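Local coordinates for protein AvrRxo1-ORF1 (Xanthomonas oryzae pv. oryzicola, PDB 4Z8T) that is a type III effector with a polynucleotide kinase domain that binds its interactor AvrRxo1-ORF2 and probably acts as a phosphotransferase, at residues K78-I81 against A82-I86; P208-P211 against V212-G216; V218-R221 against S222-Y226; A267-Y270 against E271-T274. One frame throughout, in Å; residues are numbered along the deposited sequence.

Contact 1 (K78-I81 against A82-I86); sequences KTRI and ATKKI. With SO4 (sulfate ion), chain D.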
loop_
_atom_site.group_PDB
_atom_site.type_symbol
_atom_site.label_atom_id
_atom_site.label_comp_id
_atom_site.label_asym_id
_atom_site.label_seq_id
_atom_site.Cartn_x
_atom_site.Cartn_y
_atom_site.Cartn_z
ATOM N N LYS A 78 -14.640 18.958 -0.700
ATOM C CA LYS A 78 -14.797 19.833 0.458
ATOM C C LYS A 78 -16.108 20.607 0.433
ATOM O O LYS A 78 -16.802 20.700 1.448
ATOM C CB LYS A 78 -13.598 20.788 0.571
ATOM C CG LYS A 78 -12.277 20.043 0.766
ATOM C CD LYS A 78 -11.056 20.957 0.654
ATOM C CE LYS A 78 -11.002 21.959 1.768
ATOM N NZ LYS A 78 -9.657 22.647 1.829
ATOM N N THR A 79 -16.459 21.152 -0.728
ATOM C CA THR A 79 -17.682 21.944 -0.838
ATOM C C THR A 79 -18.943 21.140 -0.511
ATOM O O THR A 79 -19.801 21.603 0.249
ATOM C CB THR A 79 -17.771 22.605 -2.215
ATOM O OG1 THR A 79 -16.644 23.478 -2.375
ATOM C CG2 THR A 79 -19.057 23.403 -2.341
ATOM N N ARG A 80 -19.047 19.927 -1.050
ATOM C CA ARG A 80 -20.186 19.071 -0.760
ATOM C C ARG A 80 -20.270 18.706 0.727
ATOM O O ARG A 80 -21.360 18.673 1.308
ATOM C CB ARG A 80 -20.132 17.814 -1.634
ATOM C CG ARG A 80 -21.390 16.973 -1.569
ATOM C CD ARG A 80 -21.273 15.729 -2.446
ATOM N NE ARG A 80 -22.226 14.704 -2.033
ATOM C CZ ARG A 80 -23.510 14.707 -2.374
ATOM N NH1 ARG A 80 -23.989 15.683 -3.134
ATOM N NH2 ARG A 80 -24.313 13.739 -1.957
ATOM N N ILE A 81 -19.124 18.444 1.350
ATOM C CA ILE A 81 -19.118 18.181 2.794
ATOM C C ILE A 81 -19.604 19.384 3.618
ATOM O O ILE A 81 -20.424 19.229 4.535
ATOM C CB ILE A 81 -17.738 17.706 3.289
ATOM C CG1 ILE A 81 -17.513 16.250 2.885
ATOM C CG2 ILE A 81 -17.618 17.853 4.809
ATOM C CD1 ILE A 81 -18.403 15.249 3.614
ATOM N N ALA A 82 -19.121 20.579 3.286
ATOM C CA ALA A 82 -19.594 21.792 3.958
ATOM C C ALA A 82 -21.107 21.931 3.829
ATOM O O ALA A 82 -21.810 22.203 4.809
ATOM C CB ALA A 82 -18.886 23.023 3.408
ATOM N N THR A 83 -21.612 21.699 2.620
ATOM C CA THR A 83 -23.032 21.843 2.319
ATOM C C THR A 83 -23.907 20.855 3.096
ATOM O O THR A 83 -24.976 21.207 3.592
ATOM C CB THR A 83 -23.269 21.679 0.797
ATOM O OG1 THR A 83 -22.537 22.692 0.090
ATOM C CG2 THR A 83 -24.754 21.768 0.452
ATOM N N LYS A 84 -23.436 19.625 3.220
ATOM C CA LYS A 84 -24.233 18.543 3.774
ATOM C C LYS A 84 -24.013 18.334 5.265
ATOM O O LYS A 84 -24.945 17.964 5.999
ATOM C CB LYS A 84 -23.867 17.268 3.027
ATOM C CG LYS A 84 -24.574 16.015 3.471
ATOM C CD LYS A 84 -24.085 14.842 2.625
ATOM C CE LYS A 84 -24.847 13.563 2.920
ATOM N NZ LYS A 84 -24.651 12.583 1.809
ATOM N N LYS A 85 -22.784 18.570 5.719
ATOM C CA LYS A 85 -22.405 18.170 7.073
ATOM C C LYS A 85 -22.204 19.323 8.035
ATOM O O LYS A 85 -21.910 19.111 9.212
ATOM C CB LYS A 85 -21.142 17.292 7.040
ATOM C CG LYS A 85 -21.259 16.070 6.160
ATOM C CD LYS A 85 -22.511 15.252 6.466
ATOM C CE LYS A 85 -22.514 14.681 7.885
ATOM N NZ LYS A 85 -23.764 13.904 8.154
ATOM N N ILE A 86 -22.358 20.552 7.554
ATOM C CA ILE A 86 -22.281 21.714 8.434
ATOM C C ILE A 86 -23.529 22.558 8.185
ATOM O O ILE A 86 -23.436 23.639 7.597
ATOM C CB ILE A 86 -20.989 22.570 8.210
ATOM C CG1 ILE A 86 -19.758 21.675 7.992
ATOM C CG2 ILE A 86 -20.763 23.533 9.379
ATOM C CD1 ILE A 86 -18.548 22.430 7.471
HETATM S S SO4 D . -15.047 20.183 -4.190
HETATM O O1 SO4 D . -14.172 19.065 -4.500
HETATM O O2 SO4 D . -16.393 19.727 -3.837
HETATM O O3 SO4 D . -15.120 21.008 -5.395
HETATM O O4 SO4 D . -14.487 20.976 -3.103
#
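R80 and K84 bring two positive ends close together: R80 NH2 lies 4.0 Å from K84 NZ. The two chains run side by side in the same direction. R80 is extended from CG to NE, and K84 beyond CG. Both are exposed, so solvent probably screens the like charges.

One residue earlier, T79 O accepts two bonds from T83. T83 N gives the helical bond to T79 O at 3.0 Å, and T83 OG1 reaches the same oxygen at 2.9 Å. The hydroxyl comes from above the carbonyl plane, 39° out of it. It gets there because OG1 sits beside the backbone N (chi1 -60°), folded back on the preceding turn.

On the side facing the sheet, I81 and K85 cross obliquely, with I81 CD1 3.9 Å from K85 CG. Here the backbone bond is short: K85 N to I81 O is 2.7 Å. I81 and K85 also touch F243, while A82 rests on L70, so this side of helix 78-85 lies against the sheet.

The helix start holds a sulfate. T79 N points almost straight at sulfate O4, at 3.1 Å and 171°, and makes a weaker bond to sulfate O2. G77 N binds the ion too. K78 NZ turns instead to the carbonyl oxygens of L70, G72 and K158. T79 OG1 bonds a glycerol. Backbone amides around an anion at the N-terminus of a helix that follows a strand and loop are consistent with a P-loop (Walker A motif), as in P-loop kinases; the sulfate probably marks a phosphate site.

Contact 2 (P208-P211 against V212-G216); sequences PPYP and VVSSG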
loop_
_atom_site.group_PDB
_atom_site.type_symbol
_atom_site.label_atom_id
_atom_site.label_comp_id
_atom_site.label_asym_id
_atom_site.label_seq_id
_atom_site.Cartn_x
_atom_site.Cartn_y
_atom_site.Cartn_z
ATOM N N PRO A 208 -4.798 23.227 -10.709
ATOM C CA PRO A 208 -3.344 23.209 -10.532
ATOM C C PRO A 208 -2.681 22.053 -11.256
ATOM O O PRO A 208 -3.359 21.081 -11.631
ATOM C CB PRO A 208 -3.180 23.022 -9.018
ATOM C CG PRO A 208 -4.425 22.335 -8.585
ATOM C CD PRO A 208 -5.516 22.851 -9.477
ATOM N N PRO A 209 -1.362 22.154 -11.458
ATOM C CA PRO A 209 -0.593 21.061 -12.054
ATOM C C PRO A 209 -0.375 19.927 -11.054
ATOM O O PRO A 209 -0.650 20.092 -9.847
ATOM C CB PRO A 209 0.737 21.729 -12.412
ATOM C CG PRO A 209 0.883 22.821 -11.405
ATOM C CD PRO A 209 -0.521 23.337 -11.188
ATOM N N TYR A 210 0.101 18.793 -11.560
ATOM C CA TYR A 210 0.283 17.598 -10.752
ATOM C C TYR A 210 1.047 17.794 -9.428
ATOM O O TYR A 210 0.596 17.292 -8.395
ATOM C CB TYR A 210 0.933 16.473 -11.582
ATOM C CG TYR A 210 0.981 15.144 -10.858
ATOM C CD1 TYR A 210 2.013 14.845 -9.984
ATOM C CD2 TYR A 210 -0.001 14.188 -11.061
ATOM C CE1 TYR A 210 2.057 13.653 -9.308
ATOM C CE2 TYR A 210 0.041 12.975 -10.389
ATOM C CZ TYR A 210 1.073 12.721 -9.518
ATOM O OH TYR A 210 1.134 11.522 -8.843
ATOM N N PRO A 211 2.223 18.457 -9.451
ATOM C CA PRO A 211 2.981 18.530 -8.197
ATOM C C PRO A 211 2.211 19.188 -7.044
ATOM O O PRO A 211 2.413 18.827 -5.878
ATOM C CB PRO A 211 4.197 19.386 -8.570
ATOM C CG PRO A 211 4.364 19.163 -10.040
ATOM C CD PRO A 211 2.953 19.099 -10.564
ATOM N N VAL A 212 1.347 20.143 -7.360
ATOM C CA VAL A 212 0.533 20.790 -6.335
ATOM C C VAL A 212 -0.409 19.789 -5.671
ATOM O O VAL A 212 -0.567 19.768 -4.449
ATOM C CB VAL A 212 -0.273 21.943 -6.956
ATOM C CG1 VAL A 212 -1.308 22.512 -5.968
ATOM C CG2 VAL A 212 0.685 23.047 -7.434
ATOM N N VAL A 213 -1.053 18.965 -6.483
ATOM C CA VAL A 213 -2.024 18.008 -5.960
ATOM C C VAL A 213 -1.339 16.872 -5.196
ATOM O O VAL A 213 -1.796 16.453 -4.123
ATOM C CB VAL A 213 -2.903 17.467 -7.106
ATOM C CG1 VAL A 213 -4.009 16.566 -6.554
ATOM C CG2 VAL A 213 -3.510 18.642 -7.876
ATOM N N SER A 214 -0.218 16.388 -5.714
ATOM C CA SER A 214 0.509 15.306 -5.043
ATOM C C SER A 214 1.185 15.763 -3.760
ATOM O O SER A 214 1.056 15.119 -2.716
ATOM C CB SER A 214 1.521 14.666 -5.997
ATOM O OG SER A 214 2.111 13.525 -5.388
ATOM N N SER A 215 1.886 16.888 -3.813
ATOM C CA SER A 215 2.532 17.369 -2.605
ATOM C C SER A 215 1.497 17.783 -1.570
ATOM O O SER A 215 1.700 17.604 -0.364
ATOM C CB SER A 215 3.499 18.512 -2.917
ATOM O OG SER A 215 4.691 17.967 -3.467
ATOM N N GLY A 216 0.355 18.281 -2.036
ATOM C CA GLY A 216 -0.734 18.606 -1.128
ATOM C C GLY A 216 -1.280 17.373 -0.431
ATOM O O GLY A 216 -1.620 17.415 0.753
HETATM O O HOH W 1 2.563 11.184 -6.778
#
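The Y210 ring meets S214, one helical turn on, through Y210 CE1, 3.5 Å from S214 CB. At the ring edge, in its plane, sits a water. It is hydrogen-bonded to Y210 OH (2.5 Å, short) and to S214 OG (2.8 Å), and so bridges the two hydroxyls. Around the ring stand L189 and L193 of helix 189-198, W322 of helix 322-331, and L284 and A285.

The prolines pack on the valines. P208 and V212 cross at about a right angle, and P208 CB touches V212 CG1 at 3.6 Å. P208 CG also reaches V213 CG2, at 3.9 Å. V212 has CG1 anti to the backbone N (chi1 171°) and CG2 beside it. This splits its branches: CG1 goes to P208, and CG2 meets P209 CD at 4.0 Å.

The backbone bonds begin weakly. V212 N makes a weak, bent bond to P209 O at 3.2 Å. S214 N to Y210 O is 2.9 Å and nearly straight (170°). S215 N to P211 O follows. S215 OG bonds E77 and Y78 of the AvrRxo1-ORF2 chain, and W97 of that chain packs on P208 and P209.

P209 is the N-cap, and P211 lies in the first turn, where a proline costs no helical N-H bond. The arrangement is a proline-rich helix N-terminus, starting helix 210-222 at the interface with AvrRxo1-ORF2.

Contact 3 (V218-R221 against S222-Y226); sequences VAVR and SNRMY. With SO4 (sulfate ion), chain F.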
loop_
_atom_site.group_PDB
_atom_site.type_symbol
_atom_site.label_atom_id
_atom_site.label_comp_id
_atom_site.label_asym_id
_atom_site.label_seq_id
_atom_site.Cartn_x
_atom_site.Cartn_y
_atom_site.Cartn_z
ATOM N N VAL A 218 0.360 14.480 0.090
ATOM C CA VAL A 218 1.349 14.017 1.044
ATOM C C VAL A 218 1.302 14.836 2.335
ATOM O O VAL A 218 1.260 14.279 3.438
ATOM C CB VAL A 218 2.761 14.055 0.442
ATOM C CG1 VAL A 218 3.797 13.805 1.529
ATOM C CG2 VAL A 218 2.875 13.018 -0.671
ATOM N N ALA A 219 1.257 16.158 2.192
ATOM C CA ALA A 219 1.248 17.053 3.344
ATOM C C ALA A 219 -0.008 16.884 4.192
ATOM O O ALA A 219 0.067 16.826 5.421
ATOM C CB ALA A 219 1.383 18.473 2.900
ATOM N N VAL A 220 -1.168 16.813 3.544
ATOM C CA VAL A 220 -2.409 16.741 4.303
ATOM C C VAL A 220 -2.514 15.433 5.083
ATOM O O VAL A 220 -2.973 15.419 6.224
ATOM C CB VAL A 220 -3.662 16.999 3.410
ATOM C CG1 VAL A 220 -4.032 15.775 2.629
ATOM C CG2 VAL A 220 -4.836 17.476 4.268
ATOM N N ARG A 221 -2.045 14.340 4.496
ATOM C CA ARG A 221 -2.093 13.074 5.189
ATOM C C ARG A 221 -1.040 12.987 6.296
ATOM O O ARG A 221 -1.340 12.538 7.395
ATOM C CB ARG A 221 -1.963 11.913 4.197
ATOM C CG ARG A 221 -3.237 11.742 3.383
ATOM C CD ARG A 221 -3.440 10.320 3.061
ATOM N NE ARG A 221 -4.703 10.065 2.361
ATOM C CZ ARG A 221 -4.951 8.941 1.712
ATOM N NH1 ARG A 221 -4.033 7.979 1.687
ATOM N NH2 ARG A 221 -6.109 8.787 1.087
ATOM N N SER A 222 0.179 13.422 5.999
ATOM C CA SER A 222 1.283 13.279 6.959
ATOM C C SER A 222 1.067 14.071 8.244
ATOM O O SER A 222 1.558 13.683 9.316
ATOM C CB SER A 222 2.617 13.691 6.323
ATOM O OG SER A 222 2.963 12.795 5.278
ATOM N N ASN A 223 0.343 15.180 8.142
ATOM C CA ASN A 223 0.126 16.052 9.288
ATOM C C ASN A 223 -1.255 15.949 9.908
ATOM O O ASN A 223 -1.581 16.695 10.822
ATOM C CB ASN A 223 0.420 17.498 8.903
ATOM C CG ASN A 223 1.878 17.715 8.624
ATOM O OD1 ASN A 223 2.706 17.592 9.529
ATOM N ND2 ASN A 223 2.213 18.036 7.380
ATOM N N ARG A 224 -2.059 15.008 9.426
ATOM C CA ARG A 224 -3.429 14.856 9.898
ATOM C C ARG A 224 -3.540 14.529 11.389
ATOM O O ARG A 224 -4.367 15.108 12.097
ATOM C CB ARG A 224 -4.118 13.772 9.058
ATOM C CG ARG A 224 -5.555 13.472 9.437
ATOM C CD ARG A 224 -6.256 12.884 8.236
ATOM N NE ARG A 224 -6.723 13.929 7.322
ATOM C CZ ARG A 224 -6.756 13.824 5.993
ATOM N NH1 ARG A 224 -6.309 12.731 5.401
ATOM N NH2 ARG A 224 -7.246 14.830 5.264
HETATM N N MSE A 225 -2.712 13.608 11.871
HETATM C CA MSE A 225 -2.847 13.191 13.260
HETATM C C MSE A 225 -2.398 14.291 14.225
HETATM O O MSE A 225 -2.886 14.361 15.358
HETATM C CB MSE A 225 -2.140 11.860 13.511
HETATM C CG MSE A 225 -2.836 10.734 12.775
HETATM SE SE MSE A 225 -2.037 8.994 13.135
HETATM C CE MSE A 225 -3.111 8.530 14.647
ATOM N N TYR A 226 -1.502 15.161 13.768
ATOM C CA TYR A 226 -1.125 16.328 14.567
ATOM C C TYR A 226 -2.331 17.222 14.804
ATOM O O TYR A 226 -2.538 17.741 15.911
ATOM C CB TYR A 226 -0.013 17.132 13.886
ATOM C CG TYR A 226 0.321 18.412 14.617
ATOM C CD1 TYR A 226 -0.360 19.598 14.343
ATOM C CD2 TYR A 226 1.304 18.434 15.595
ATOM C CE1 TYR A 226 -0.064 20.772 15.025
ATOM C CE2 TYR A 226 1.606 19.604 16.270
ATOM C CZ TYR A 226 0.922 20.762 15.985
ATOM O OH TYR A 226 1.229 21.921 16.669
HETATM S S SO4 F . -5.826 5.703 -0.814
HETATM O O1 SO4 F . -6.396 4.594 -1.575
HETATM O O2 SO4 F . -4.941 5.208 0.232
HETATM O O3 SO4 F . -6.900 6.473 -0.199
HETATM O O4 SO4 F . -5.060 6.570 -1.711
HETATM O O HOH W 2 -1.184 11.864 10.187
#
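Two carbonyls of the 218-221 turn each take a pair of hydrogen bonds from one later residue. V218 O accepts S222 N and also S222 OG, the latter at 2.9 Å from above the carbonyl plane. A219 O accepts N223 N and N223 ND2, which arrive from opposite faces of its plane; ND2 is 3.1 Å from A219 O. R224 N then bonds R221 O at 3.3 Å, but from far out of the carbonyl plane (70°). A water accepts from M225 N and lies 2.9 Å from R221 O, to which it may donate.

Van der Waals contact joins V220 and R224. Their side chains run side by side, with V220 CG2 3.7 Å from R224 NH2. V220 O lies over the centre of one face of the R224 guanidinium. The R224 chain bends at chi3 (-83°), which folds the group back over the helix end. R221 CG meets R224 NH1 at 3.8 Å.

Both arginines are paired with anions, their guanidinium planes 56° apart. R221 presents its edge to a sulfate: R221 NH2 to sulfate O3 is 2.8 Å, and R221 NH1 to sulfate O2 is 3.3 Å. R221 NH2 also pairs with D186, and R221 NH1 bonds S275 O. R224 pairs with D184 through NE and with D186 through NH1.

The chemistry implies that D186 partly offsets both charges and probably restrains R221, whose edge can still take an anion such as the sulfate.

Contact 4 (A267-Y270 against E271-T274); sequences AELY and EKIT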
loop_
_atom_site.group_PDB
_atom_site.type_symbol
_atom_site.label_atom_id
_atom_site.label_comp_id
_atom_site.label_asym_id
_atom_site.label_seq_id
_atom_site.Cartn_x
_atom_site.Cartn_y
_atom_site.Cartn_z
ATOM N N ALA A 267 -11.983 2.475 11.469
ATOM C CA ALA A 267 -10.584 2.199 11.767
ATOM C C ALA A 267 -9.750 1.845 10.548
ATOM O O ALA A 267 -8.589 2.230 10.466
ATOM C CB ALA A 267 -10.477 1.100 12.812
ATOM N N GLU A 268 -10.337 1.122 9.598
ATOM C CA GLU A 268 -9.624 0.766 8.377
ATOM C C GLU A 268 -9.229 2.002 7.597
ATOM O O GLU A 268 -8.083 2.163 7.188
ATOM C CB GLU A 268 -10.520 -0.095 7.482
ATOM C CG GLU A 268 -9.877 -0.490 6.165
ATOM C CD GLU A 268 -10.694 -1.505 5.392
ATOM O OE1 GLU A 268 -11.916 -1.611 5.640
ATOM O OE2 GLU A 268 -10.100 -2.207 4.544
ATOM N N LEU A 269 -10.200 2.876 7.363
ATOM C CA LEU A 269 -9.896 4.107 6.666
ATOM C C LEU A 269 -8.941 4.995 7.460
ATOM O O LEU A 269 -8.107 5.665 6.866
ATOM C CB LEU A 269 -11.169 4.878 6.294
ATOM C CG LEU A 269 -11.828 4.518 4.969
ATOM C CD1 LEU A 269 -13.096 5.353 4.810
ATOM C CD2 LEU A 269 -10.857 4.760 3.815
ATOM N N TYR A 270 -9.062 5.009 8.786
ATOM C CA TYR A 270 -8.204 5.872 9.603
ATOM C C TYR A 270 -6.743 5.484 9.435
ATOM O O TYR A 270 -5.872 6.347 9.294
ATOM C CB TYR A 270 -8.615 5.769 11.072
ATOM C CG TYR A 270 -8.047 6.831 11.992
ATOM C CD1 TYR A 270 -8.015 8.168 11.629
ATOM C CD2 TYR A 270 -7.581 6.493 13.252
ATOM C CE1 TYR A 270 -7.516 9.149 12.498
ATOM C CE2 TYR A 270 -7.078 7.471 14.128
ATOM C CZ TYR A 270 -7.040 8.786 13.746
ATOM O OH TYR A 270 -6.551 9.734 14.619
ATOM N N GLU A 271 -6.480 4.182 9.444
ATOM C CA GLU A 271 -5.130 3.684 9.191
ATOM C C GLU A 271 -4.643 4.137 7.807
ATOM O O GLU A 271 -3.503 4.573 7.644
ATOM C CB GLU A 271 -5.086 2.151 9.335
ATOM C CG GLU A 271 -3.683 1.558 9.167
ATOM C CD GLU A 271 -3.632 0.059 9.413
ATOM O OE1 GLU A 271 -4.698 -0.547 9.656
ATOM O OE2 GLU A 271 -2.517 -0.523 9.352
ATOM N N LYS A 272 -5.511 4.047 6.836
ATOM C CA LYS A 272 -5.115 4.430 5.522
ATOM C C LYS A 272 -4.857 5.921 5.268
ATOM O O LYS A 272 -3.902 6.298 4.664
ATOM C CB LYS A 272 -6.114 3.830 4.519
ATOM C CG LYS A 272 -5.845 4.075 3.113
ATOM C CD LYS A 272 -7.035 3.714 2.240
ATOM C CE LYS A 272 -7.040 2.237 1.924
ATOM N NZ LYS A 272 -5.655 1.689 1.853
ATOM N N ILE A 273 -5.747 6.742 5.766
ATOM C CA ILE A 273 -5.748 8.147 5.352
ATOM C C ILE A 273 -4.916 9.051 6.266
ATOM O O ILE A 273 -4.976 10.281 6.179
ATOM C CB ILE A 273 -7.189 8.692 5.108
ATOM C CG1 ILE A 273 -7.940 8.892 6.421
ATOM C CG2 ILE A 273 -7.953 7.754 4.128
ATOM C CD1 ILE A 273 -9.362 9.464 6.237
ATOM N N THR A 274 -4.109 8.425 7.122
ATOM C CA THR A 274 -3.150 9.155 7.935
ATOM C C THR A 274 -1.718 8.916 7.443
ATOM O O THR A 274 -0.742 9.294 8.118
ATOM C CB THR A 274 -3.272 8.762 9.417
ATOM O OG1 THR A 274 -3.206 7.334 9.522
ATOM C CG2 THR A 274 -4.601 9.240 10.008
#
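Three helical bonds tie A267, E268 and L269 to the residues four places on. E271 N to A267 O is 3.1 Å, and K272 N to E268 O is 3.2 Å. I273 N to L269 O is shorter, at 2.8 Å. I273 is the first residue to leave helical geometry.

T274 OG1 bonds Y270 O at 2.9 Å, in the carbonyl plane. OG1 stands between its own backbone N and carbonyl carbon (chi1 52°), and this brings T274 CG2 to the Y270 ring, 3.8 Å from Y270 CE1. Both gamma carbons of I273 close on one carbonyl, with CG1 3.3 Å and CG2 3.4 Å from L269 O. I273 CG2 also meets L269 CD2 at 4.2 Å.

Two polar ends are met by other chains: Y270 OH bonds H13 of the AvrRxo1-ORF2 chain, and E271 OE1 bonds V280 N of the second subunit. Within its own chain, helix 267-272 follows strand 261-263. Y270 fits among V254 and A255 of strand 251-258, L242 of strand 238-245, and M225 and I228 of helix 224-233. L269 rests on V252 and V254, and I273 on L242.

Contacts 2 and 3 both use helix 210-222 and are largely buried, while contact 1 has an exposed side with R80 and K84. Contact 4 is buried too, between its own chain's sheet and helix 224-233 and the AvrRxo1-ORF2 chain, with a second subunit at E271; its centre is about 22 Å from that of the chain. Contacts 3 and 4 touch: R224 NH1 lies 2.9 Å from I273 O, a probable hydrogen bond, and M225 packs on T274. Contacts 1 and 3 both bind sulfate, the first through a backbone amide, the second through an arginine. Contact 2 differs, with prolines, valines and a water bridge. Threonine or serine hydroxyls bond to the preceding turn in contacts 1, 3 and 4.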